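Local coordinates for protein methylxanthine N1-demethylase NdmA (Pseudomonas putida, PDB 6ICN) that catalyses the N1-demethylation of caffeine to theobromine and formaldehyde, as a Rieske oxygenase that carries a [2Fe-2S] cluster and a non-heme metal centre, at residues W174-A179 with D274-K279; A236-F241 with S256-S261; D133-Y138 with T152-F157. All blocks are in the same frame, centred on the assembly; numbering follows the deposited sequence.

Contact 1: residues W174-A179 with D274-K279; sequences WWDATA and DSHTTK
The six-membered ring of Trp174 is covered on one face by the aliphatic part of Lys279, whose CB stands 3.8 Å from the ring centroid and only 5° off the normal, a CH-pi contact. With CG anti to the backbone N and an extended chain beyond it, Lys279 continues across the indole, CD reaching Trp174 CZ2, before NZ leaves for a salt bridge with Glu43 and a hydrogen bond to Val38 O. The methyl CG2 of Thr277 meets the same indole at its edge. The imidazole of His276 is gripped in its own plane: ND1 donates to Asp176 OD1 at 3.1 Å, nearly straight at 171°, while the carboxylate is turned 76° from the ring. Asp274 OD1 and Thr277 OG1 lie above one face of this ring, toward its rim. A water joins Asp176 OD1 to Thr277 OG1, and Asp176 OD2 pairs with Lys317, so both carboxylate oxygens are engaged and a charged form is likely.

Trp174 and Lys279 belong to an antiparallel ladder between strands 166-175 and 277-286, the former outermost within the chain in the seven-stranded sheet of the catalytic domain; the Asp176-His276 bond lies just past its end. Trp175 and Thr278 form the hydrogen-bonded pair, with both N-to-O distances 3.0 Å; Trp174 and Lys279 form the adjoining non-hydrogen-bonded pair. Past the ladder, an inverse gamma turn centred on Asp176 leads to the helix N-capped by Thr178. Thr278 OG1, placed between its backbone N and carbonyl carbon, donates to Ala177 O at 2.9 Å from above the carbonyl plane, and methyl CG2 packs on Ala179 CB at 3.8 Å. A second water links Ala179 N to Thr277 O.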
loop_
_atom_site.group_PDB
_atom_site.type_symbol
_atom_site.label_atom_id
_atom_site.label_comp_id
_atom_site.label_asym_id
_atom_site.label_seq_id
_atom_site.Cartn_x
_atom_site.Cartn_y
_atom_site.Cartn_z
ATOM N N TRP A 174 0.906 -20.644 -8.727
ATOM C CA TRP A 174 1.276 -21.134 -7.405
ATOM C C TRP A 174 0.031 -21.345 -6.559
ATOM O O TRP A 174 -0.822 -20.461 -6.490
ATOM C CB TRP A 174 2.190 -20.133 -6.713
ATOM C CG TRP A 174 3.527 -20.036 -7.332
ATOM C CD1 TRP A 174 3.854 -19.420 -8.514
ATOM C CD2 TRP A 174 4.734 -20.535 -6.786
ATOM N NE1 TRP A 174 5.201 -19.531 -8.736
ATOM C CE2 TRP A 174 5.769 -20.209 -7.690
ATOM C CE3 TRP A 174 5.043 -21.242 -5.629
ATOM C CZ2 TRP A 174 7.089 -20.553 -7.455
ATOM C CZ3 TRP A 174 6.365 -21.585 -5.393
ATOM C CH2 TRP A 174 7.367 -21.241 -6.304
ATOM N N TRP A 175 -0.067 -22.506 -5.912
ATOM C CA TRP A 175 -1.165 -22.795 -5.000
ATOM C C TRP A 175 -0.639 -23.190 -3.629
ATOM O O TRP A 175 0.383 -23.870 -3.505
ATOM C CB TRP A 175 -2.046 -23.937 -5.512
ATOM C CG TRP A 175 -3.021 -23.587 -6.598
ATOM C CD1 TRP A 175 -3.187 -22.373 -7.211
ATOM C CD2 TRP A 175 -3.994 -24.464 -7.164
ATOM N NE1 TRP A 175 -4.205 -22.455 -8.143
ATOM C CE2 TRP A 175 -4.714 -23.727 -8.128
ATOM C CE3 TRP A 175 -4.330 -25.808 -6.951
ATOM C CZ2 TRP A 175 -5.744 -24.293 -8.877
ATOM C CZ3 TRP A 175 -5.360 -26.370 -7.708
ATOM C CH2 TRP A 175 -6.055 -25.606 -8.648
ATOM N N ASP A 176 -1.366 -22.781 -2.592
ATOM C CA ASP A 176 -1.117 -23.240 -1.234
ATOM C C ASP A 176 -1.823 -24.583 -1.032
ATOM O O ASP A 176 -2.768 -24.719 -0.257
ATOM C CB ASP A 176 -1.604 -22.194 -0.236
ATOM C CG ASP A 176 -1.224 -22.520 1.193
ATOM O OD1 ASP A 176 -0.031 -22.752 1.468
ATOM O OD2 ASP A 176 -2.125 -22.515 2.061
ATOM N N ALA A 177 -1.372 -25.576 -1.796
ATOM C CA ALA A 177 -1.902 -26.932 -1.709
ATOM C C ALA A 177 -0.819 -27.886 -2.185
ATOM O O ALA A 177 0.085 -27.501 -2.928
ATOM C CB ALA A 177 -3.172 -27.105 -2.546
ATOM N N THR A 178 -0.914 -29.137 -1.739
ATOM C CA THR A 178 0.092 -30.132 -2.080
ATOM C C THR A 178 -0.104 -30.680 -3.491
ATOM O O THR A 178 -1.177 -30.587 -4.098
ATOM C CB THR A 178 0.054 -31.288 -1.089
ATOM O OG1 THR A 178 -1.215 -31.961 -1.196
ATOM C CG2 THR A 178 0.281 -30.779 0.327
ATOM N N ALA A 179 0.965 -31.302 -4.006
ATOM C CA ALA A 179 0.902 -31.871 -5.347
ATOM C C ALA A 179 -0.093 -33.025 -5.417
ATOM O O ALA A 179 -0.783 -33.182 -6.421
ATOM C CB ALA A 179 2.293 -32.323 -5.789
ATOM N N ASP A 274 7.379 -27.410 -1.413
ATOM C CA ASP A 274 7.627 -27.806 -0.033
ATOM C C ASP A 274 6.380 -28.521 0.485
ATOM O O ASP A 274 5.521 -28.934 -0.305
ATOM C CB ASP A 274 8.043 -26.594 0.816
ATOM C CG ASP A 274 6.988 -25.494 0.863
ATOM O OD1 ASP A 274 5.780 -25.776 0.732
ATOM O OD2 ASP A 274 7.373 -24.323 1.049
ATOM N N SER A 275 6.269 -28.634 1.809
ATOM C CA SER A 275 5.209 -29.424 2.429
ATOM C C SER A 275 3.815 -28.878 2.166
ATOM O O SER A 275 2.840 -29.632 2.300
ATOM C CB SER A 275 5.435 -29.510 3.943
ATOM O OG SER A 275 5.140 -28.276 4.570
ATOM N N HIS A 276 3.670 -27.593 1.815
ATOM C CA HIS A 276 2.330 -27.043 1.638
ATOM C C HIS A 276 2.140 -26.222 0.365
ATOM O O HIS A 276 1.118 -25.531 0.241
ATOM C CB HIS A 276 1.935 -26.190 2.854
ATOM C CG HIS A 276 2.874 -25.061 3.133
ATOM N ND1 HIS A 276 2.620 -23.765 2.732
ATOM C CD2 HIS A 276 4.074 -25.032 3.762
ATOM C CE1 HIS A 276 3.619 -22.985 3.111
ATOM N NE2 HIS A 276 4.516 -23.730 3.734
ATOM N N THR A 277 3.079 -26.266 -0.580
ATOM C CA THR A 277 3.057 -25.370 -1.731
ATOM C C THR A 277 3.308 -26.141 -3.015
ATOM O O THR A 277 4.114 -27.076 -3.032
ATOM C CB THR A 277 4.142 -24.288 -1.587
ATOM O OG1 THR A 277 3.978 -23.619 -0.335
ATOM C CG2 THR A 277 4.070 -23.262 -2.726
ATOM N N THR A 278 2.620 -25.748 -4.080
ATOM C CA THR A 278 2.905 -26.252 -5.414
ATOM C C THR A 278 3.149 -25.093 -6.365
ATOM O O THR A 278 2.479 -24.056 -6.297
ATOM C CB THR A 278 1.774 -27.130 -5.980
ATOM O OG1 THR A 278 0.502 -26.555 -5.672
ATOM C CG2 THR A 278 1.861 -28.535 -5.391
ATOM N N LYS A 279 4.122 -25.282 -7.251
ATOM C CA LYS A 279 4.272 -24.453 -8.437
ATOM C C LYS A 279 3.796 -25.305 -9.603
ATOM O O LYS A 279 4.374 -26.368 -9.881
ATOM C CB LYS A 279 5.730 -24.013 -8.606
ATOM C CG LYS A 279 6.004 -23.207 -9.863
ATOM C CD LYS A 279 7.510 -22.932 -9.960
ATOM C CE LYS A 279 7.801 -22.016 -11.145
ATOM N NZ LYS A 279 9.270 -21.658 -11.210
HETATM O O HOH W 1 2.085 -21.949 0.145
HETATM O O HOH W 2 3.474 -30.176 -2.769
#

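Contact 2: residues A236-F241 with S256-S261; sequences APIGSF and SKYSSS. With CFF (caffeine), chain F.
Gly239 and Lys257 form a non-hydrogen-bonded antiparallel pair, their CA atoms 4.1 Å apart, flanked by the Ser240-Ser256 hydrogen-bonded pair and by a bond from Tyr258 N to Ile238 O (3.0 Å, 163° at the hydrogen). This is the open end of the hairpin of strands 239-246 and 250-257.

The ring of Tyr258 lies flat over the glycine: Gly239 CA sits 3.4 Å from the ring centroid, 5° off the normal, a centred CH-pi contact. CG beside the backbone N and anti to the carbonyl carbon (chi1 -64°) folds the phenol back across the partner strand, where OH is hydrogen-bonded to Thr226 O. Ile238 CG2 touches Tyr258 CD2 at 4.2 Å. Lys257 runs alongside Pro237, bends at chi3 and brings CE to 3.6 Å from Ala236 O, its NZ bonding to Asn234 O.

Caffeine meets segment 236-241 alone of the two. Pro237 O comes within 3.3 Å of the methyl carbon C12, Pro237 CG and CD pass near N9, and Phe241 CZ lies 3.9 Å from C12.

Ile238 O takes both Tyr258 N and a water that also accepts from Ser259 N, whereas Pro237 O faces a methyl carbon with ring carbons of Pro237 and Phe241 beside it: at these two residues the contact with caffeine is consistent with shape and van der Waals fit.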
loop_
_atom_site.group_PDB
_atom_site.type_symbol
_atom_site.label_atom_id
_atom_site.label_comp_id
_atom_site.label_asym_id
_atom_site.label_seq_id
_atom_site.Cartn_x
_atom_site.Cartn_y
_atom_site.Cartn_z
ATOM N N ALA A 236 -14.273 -24.587 -24.204
ATOM C CA ALA A 236 -14.132 -25.578 -23.146
ATOM C C ALA A 236 -13.648 -26.892 -23.747
ATOM O O ALA A 236 -14.285 -27.403 -24.684
ATOM C CB ALA A 236 -15.457 -25.793 -22.415
ATOM N N PRO A 237 -12.520 -27.461 -23.272
ATOM C CA PRO A 237 -12.109 -28.786 -23.763
ATOM C C PRO A 237 -12.982 -29.884 -23.182
ATOM O O PRO A 237 -12.594 -30.548 -22.217
ATOM C CB PRO A 237 -10.653 -28.913 -23.290
ATOM C CG PRO A 237 -10.229 -27.487 -22.946
ATOM C CD PRO A 237 -11.477 -26.841 -22.434
ATOM N N ILE A 238 -14.163 -30.076 -23.762
ATOM C CA ILE A 238 -15.117 -31.082 -23.309
ATOM C C ILE A 238 -15.337 -32.079 -24.438
ATOM O O ILE A 238 -15.621 -31.686 -25.576
ATOM C CB ILE A 238 -16.444 -30.438 -22.864
ATOM C CG1 ILE A 238 -16.298 -29.835 -21.459
ATOM C CG2 ILE A 238 -17.573 -31.452 -22.904
ATOM C CD1 ILE A 238 -16.134 -30.871 -20.357
ATOM N N GLY A 239 -15.195 -33.367 -24.126
ATOM C CA GLY A 239 -15.380 -34.408 -25.120
ATOM C C GLY A 239 -15.000 -35.777 -24.594
ATOM O O GLY A 239 -15.223 -36.072 -23.415
ATOM N N SER A 240 -14.430 -36.627 -25.451
ATOM C CA SER A 240 -13.915 -37.916 -25.005
ATOM C C SER A 240 -12.514 -37.729 -24.424
ATOM O O SER A 240 -11.613 -37.248 -25.121
ATOM C CB SER A 240 -13.893 -38.913 -26.161
ATOM O OG SER A 240 -13.169 -40.068 -25.775
ATOM N N PHE A 241 -12.332 -38.123 -23.159
ATOM C CA PHE A 241 -11.120 -37.847 -22.383
ATOM C C PHE A 241 -10.242 -39.095 -22.301
ATOM O O PHE A 241 -10.681 -40.117 -21.768
ATOM C CB PHE A 241 -11.470 -37.425 -20.952
ATOM C CG PHE A 241 -11.974 -36.011 -20.801
ATOM C CD1 PHE A 241 -12.250 -35.216 -21.896
ATOM C CD2 PHE A 241 -12.159 -35.480 -19.522
ATOM C CE1 PHE A 241 -12.712 -33.921 -21.724
ATOM C CE2 PHE A 241 -12.620 -34.183 -19.344
ATOM C CZ PHE A 241 -12.895 -33.404 -20.450
ATOM N N SER A 256 -10.808 -35.371 -27.353
ATOM C CA SER A 256 -11.496 -35.248 -28.635
ATOM C C SER A 256 -12.780 -34.465 -28.375
ATOM O O SER A 256 -13.777 -35.026 -27.915
ATOM C CB SER A 256 -11.760 -36.622 -29.238
ATOM O OG SER A 256 -10.575 -37.399 -29.210
ATOM N N LYS A 257 -12.745 -33.155 -28.653
ATOM C CA LYS A 257 -13.843 -32.261 -28.286
ATOM C C LYS A 257 -15.110 -32.590 -29.064
ATOM O O LYS A 257 -15.060 -32.916 -30.254
ATOM C CB LYS A 257 -13.471 -30.800 -28.553
ATOM C CG LYS A 257 -12.353 -30.239 -27.681
ATOM C CD LYS A 257 -11.952 -28.845 -28.158
ATOM C CE LYS A 257 -13.120 -27.870 -28.085
ATOM N NZ LYS A 257 -12.754 -26.527 -28.618
ATOM N N TYR A 258 -16.256 -32.471 -28.387
ATOM C CA TYR A 258 -17.544 -32.681 -29.045
ATOM C C TYR A 258 -17.900 -31.516 -29.963
ATOM O O TYR A 258 -18.363 -31.725 -31.093
ATOM C CB TYR A 258 -18.647 -32.869 -28.001
ATOM C CG TYR A 258 -18.513 -34.098 -27.126
ATOM C CD1 TYR A 258 -17.883 -35.251 -27.590
ATOM C CD2 TYR A 258 -19.030 -34.107 -25.833
ATOM C CE1 TYR A 258 -17.767 -36.377 -26.788
ATOM C CE2 TYR A 258 -18.917 -35.225 -25.022
ATOM C CZ TYR A 258 -18.288 -36.358 -25.504
ATOM O OH TYR A 258 -18.179 -37.469 -24.698
ATOM N N SER A 259 -17.696 -30.279 -29.492
ATOM C CA SER A 259 -18.210 -29.111 -30.203
ATOM C C SER A 259 -17.472 -28.850 -31.513
ATOM O O SER A 259 -18.081 -28.371 -32.476
ATOM C CB SER A 259 -18.121 -27.875 -29.308
ATOM O OG SER A 259 -16.772 -27.607 -28.960
ATOM N N SER A 260 -16.173 -29.142 -31.568
ATOM C CA SER A 260 -15.358 -28.785 -32.719
ATOM C C SER A 260 -14.795 -29.977 -33.481
ATOM O O SER A 260 -14.201 -29.771 -34.545
ATOM C CB SER A 260 -14.188 -27.890 -32.279
ATOM O OG SER A 260 -13.421 -28.546 -31.279
ATOM N N SER A 261 -14.959 -31.202 -32.971
ATOM C CA SER A 261 -14.407 -32.412 -33.592
ATOM C C SER A 261 -12.906 -32.279 -33.848
ATOM O O SER A 261 -12.403 -32.614 -34.925
ATOM C CB SER A 261 -15.152 -32.756 -34.884
ATOM O OG SER A 261 -16.463 -33.208 -34.596
HETATM N N1 CFF F . -9.317 -29.786 -16.100
HETATM C C2 CFF F . -10.128 -30.275 -17.093
HETATM C C10 CFF F . -9.109 -30.564 -14.893
HETATM C C6 CFF F . -8.720 -28.599 -16.230
HETATM N N3 CFF F . -10.330 -29.551 -18.223
HETATM O O11 CFF F . -10.659 -31.336 -16.967
HETATM C C12 CFF F . -11.192 -30.060 -19.286
HETATM C C4 CFF F . -9.728 -28.347 -18.358
HETATM C C5 CFF F . -8.925 -27.869 -17.386
HETATM N N9 CFF F . -9.754 -27.442 -19.352
HETATM O O13 CFF F . -8.011 -28.175 -15.358
HETATM N N7 CFF F . -8.452 -26.675 -17.789
HETATM C C8 CFF F . -8.964 -26.414 -18.998
HETATM C C14 CFF F . -7.571 -25.644 -17.269
HETATM O O HOH W 3 -16.677 -27.241 -26.180
HETATM O O HOH W 4 -17.314 -29.841 -26.650
HETATM O O HOH W 5 -9.237 -38.591 -26.671
#

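Contact 3: residues D133-Y138 with T152-F157; sequences DCEERY and TEIPYF
Aromatic packing centres on Tyr138. Phe157 CB lies over one face of its ring, 3.5 Å from the centroid and 11° off the normal, while Arg137 CG, from the neighbouring residue of the same segment, covers the opposite face. The Phe157 ring turns its edge to the tyrosine face in a T-shaped pair, with centroids 5.4 Å apart and planes at 85°; the two side chains slide past each other in opposite directions, which brings Phe157 CD2 near Tyr138 CD1 and CG, and Phe267 meets the phenylalanine beyond.

Apolar contacts continue through Ile154. Its CD1 lies 4.0 Å above the guanidinium of Arg137, over the centre of that flat group, and also touches Glu135 CB at 3.9 Å. Its other branch, CG2, reaches Arg137 CD and, more distantly, Tyr138 CE2.

The touching parts, 135-138 and 154-157, run 7° apart yet form no beta ladder: 133-137 belongs to a strand of the Rieske-domain sheet, and 152-157 is irregular chain leading toward strand 166-175 of the catalytic domain. Side chains therefore span the gap, and Trp142 of strand 140-144 adds to the packing against Ile154 and Pro155.

Among polar groups, Phe157 N donates a weak bond to Tyr138 OH (3.3 Å), and Pro155 O lies at the tyrosine ring edge, near its plane. One water ties three groups together, accepting from Arg137 NH1 at 2.7 Å in the guanidinium plane, donating to Ile154 O, and hydrogen-bonding with Tyr138 OH at 2.7 Å.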
loop_
_atom_site.group_PDB
_atom_site.type_symbol
_atom_site.label_atom_id
_atom_site.label_comp_id
_atom_site.label_asym_id
_atom_site.label_seq_id
_atom_site.Cartn_x
_atom_site.Cartn_y
_atom_site.Cartn_z
ATOM N N ASP A 133 20.771 -34.360 -11.562
ATOM C CA ASP A 133 20.253 -34.598 -12.900
ATOM C C ASP A 133 19.251 -33.516 -13.281
ATOM O O ASP A 133 18.304 -33.231 -12.532
ATOM C CB ASP A 133 19.603 -35.986 -12.985
ATOM C CG ASP A 133 20.634 -37.101 -13.210
ATOM O OD1 ASP A 133 21.819 -36.891 -12.888
ATOM O OD2 ASP A 133 20.250 -38.182 -13.710
ATOM N N CYS A 134 19.490 -32.897 -14.435
ATOM C CA CYS A 134 18.735 -31.727 -14.877
ATOM C C CYS A 134 18.615 -31.770 -16.393
ATOM O O CYS A 134 19.636 -31.871 -17.081
ATOM C CB CYS A 134 19.443 -30.438 -14.448
ATOM S SG CYS A 134 18.521 -28.939 -14.885
ATOM N N GLU A 135 17.389 -31.684 -16.910
ATOM C CA GLU A 135 17.133 -31.734 -18.346
ATOM C C GLU A 135 15.991 -30.804 -18.728
ATOM O O GLU A 135 15.016 -30.651 -17.980
ATOM C CB GLU A 135 16.735 -33.140 -18.834
ATOM C CG GLU A 135 17.782 -34.193 -18.603
ATOM C CD GLU A 135 18.919 -34.097 -19.600
ATOM O OE1 GLU A 135 18.697 -33.557 -20.714
ATOM O OE2 GLU A 135 20.030 -34.559 -19.263
ATOM N N GLU A 136 16.097 -30.225 -19.924
ATOM C CA GLU A 136 14.966 -29.558 -20.558
ATOM C C GLU A 136 14.141 -30.565 -21.348
ATOM O O GLU A 136 14.684 -31.436 -22.041
ATOM C CB GLU A 136 15.431 -28.429 -21.488
ATOM C CG GLU A 136 14.287 -27.676 -22.196
ATOM C CD GLU A 136 13.741 -28.376 -23.460
ATOM O OE1 GLU A 136 12.523 -28.299 -23.736
ATOM O OE2 GLU A 136 14.532 -28.996 -24.206
ATOM N N ARG A 137 12.822 -30.455 -21.224
ATOM C CA ARG A 137 11.903 -31.199 -22.076
ATOM C C ARG A 137 10.576 -30.454 -22.106
ATOM O O ARG A 137 10.095 -29.998 -21.063
ATOM C CB ARG A 137 11.705 -32.651 -21.593
ATOM C CG ARG A 137 11.065 -33.529 -22.687
ATOM C CD ARG A 137 11.221 -35.040 -22.441
ATOM N NE ARG A 137 12.617 -35.473 -22.415
ATOM C CZ ARG A 137 13.002 -36.704 -22.087
ATOM N NH1 ARG A 137 12.091 -37.618 -21.784
ATOM N NH2 ARG A 137 14.289 -37.022 -22.067
ATOM N N TYR A 138 10.005 -30.314 -23.303
ATOM C CA TYR A 138 8.707 -29.663 -23.515
ATOM C C TYR A 138 8.719 -28.192 -23.148
ATOM O O TYR A 138 7.649 -27.598 -22.980
ATOM C CB TYR A 138 7.573 -30.338 -22.729
ATOM C CG TYR A 138 7.593 -31.841 -22.763
ATOM C CD1 TYR A 138 7.726 -32.529 -23.965
ATOM C CD2 TYR A 138 7.484 -32.573 -21.586
ATOM C CE1 TYR A 138 7.729 -33.919 -23.998
ATOM C CE2 TYR A 138 7.487 -33.964 -21.611
ATOM C CZ TYR A 138 7.622 -34.621 -22.818
ATOM O OH TYR A 138 7.623 -35.993 -22.861
ATOM N N THR A 152 13.396 -44.005 -13.172
ATOM C CA THR A 152 12.328 -43.056 -13.448
ATOM C C THR A 152 12.707 -42.203 -14.649
ATOM O O THR A 152 13.895 -42.006 -14.936
ATOM C CB THR A 152 12.069 -42.159 -12.233
ATOM O OG1 THR A 152 13.276 -41.464 -11.903
ATOM C CG2 THR A 152 11.634 -43.016 -11.033
ATOM N N GLU A 153 11.696 -41.697 -15.352
ATOM C CA GLU A 153 11.917 -40.881 -16.530
ATOM C C GLU A 153 11.025 -39.653 -16.479
ATOM O O GLU A 153 10.073 -39.582 -15.700
ATOM C CB GLU A 153 11.643 -41.646 -17.824
ATOM C CG GLU A 153 12.738 -42.646 -18.135
ATOM C CD GLU A 153 12.589 -43.276 -19.501
ATOM O OE1 GLU A 153 13.633 -43.627 -20.096
ATOM O OE2 GLU A 153 11.435 -43.425 -19.971
ATOM N N ILE A 154 11.358 -38.692 -17.333
ATOM C CA ILE A 154 10.539 -37.477 -17.413
ATOM C C ILE A 154 9.149 -37.834 -17.924
ATOM O O ILE A 154 9.014 -38.638 -18.875
ATOM C CB ILE A 154 11.219 -36.425 -18.312
ATOM C CG1 ILE A 154 12.472 -35.915 -17.600
ATOM C CG2 ILE A 154 10.256 -35.284 -18.663
ATOM C CD1 ILE A 154 13.404 -35.064 -18.462
ATOM N N PRO A 155 8.085 -37.278 -17.331
ATOM C CA PRO A 155 6.707 -37.568 -17.759
ATOM C C PRO A 155 6.422 -37.429 -19.245
ATOM O O PRO A 155 7.094 -36.688 -19.970
ATOM C CB PRO A 155 5.897 -36.537 -16.959
ATOM C CG PRO A 155 6.663 -36.406 -15.689
ATOM C CD PRO A 155 8.117 -36.505 -16.076
ATOM N N TYR A 156 5.388 -38.141 -19.692
ATOM C CA TYR A 156 4.984 -38.185 -21.087
ATOM C C TYR A 156 4.003 -37.058 -21.410
ATOM O O TYR A 156 2.978 -36.901 -20.740
ATOM C CB TYR A 156 4.355 -39.550 -21.373
ATOM C CG TYR A 156 3.591 -39.683 -22.674
ATOM C CD1 TYR A 156 4.254 -39.757 -23.890
ATOM C CD2 TYR A 156 2.201 -39.777 -22.677
ATOM C CE1 TYR A 156 3.545 -39.897 -25.083
ATOM C CE2 TYR A 156 1.482 -39.935 -23.861
ATOM C CZ TYR A 156 2.166 -39.989 -25.061
ATOM O OH TYR A 156 1.446 -40.137 -26.233
ATOM N N PHE A 157 4.318 -36.295 -22.456
ATOM C CA PHE A 157 3.441 -35.296 -23.058
ATOM C C PHE A 157 3.147 -35.741 -24.488
ATOM O O PHE A 157 4.060 -35.792 -25.318
ATOM C CB PHE A 157 4.139 -33.928 -23.026
ATOM C CG PHE A 157 3.371 -32.793 -23.660
ATOM C CD1 PHE A 157 1.982 -32.763 -23.666
ATOM C CD2 PHE A 157 4.062 -31.720 -24.211
ATOM C CE1 PHE A 157 1.277 -31.684 -24.237
ATOM C CE2 PHE A 157 3.372 -30.635 -24.772
ATOM C CZ PHE A 157 1.986 -30.619 -24.794
HETATM O O HOH W 6 9.372 -37.701 -21.645
#

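How the contacts relate
Contacts 1 and 2 belong to the same seven-stranded sheet of the catalytic domain, and along the chain contact 2 is nested within the loop that contact 1 closes; their centres are about 30 Å apart and their nearest atoms about 15 Å. Contact 3 precedes both in sequence and joins the Rieske-domain sheet to the connecting chain. Its centre lies about 20 Å from that of contact 1 and about 28 Å from that of contact 2, with nearest atoms about 12 Å away in each case. Contact 2 alone supplies caffeine-pocket residues. In contact 1 the Trp175 side chain is about 7 Å from both caffeine and the cobalt ion, whereas the Phe157 side chain of contact 3 stays about 13 Å from caffeine.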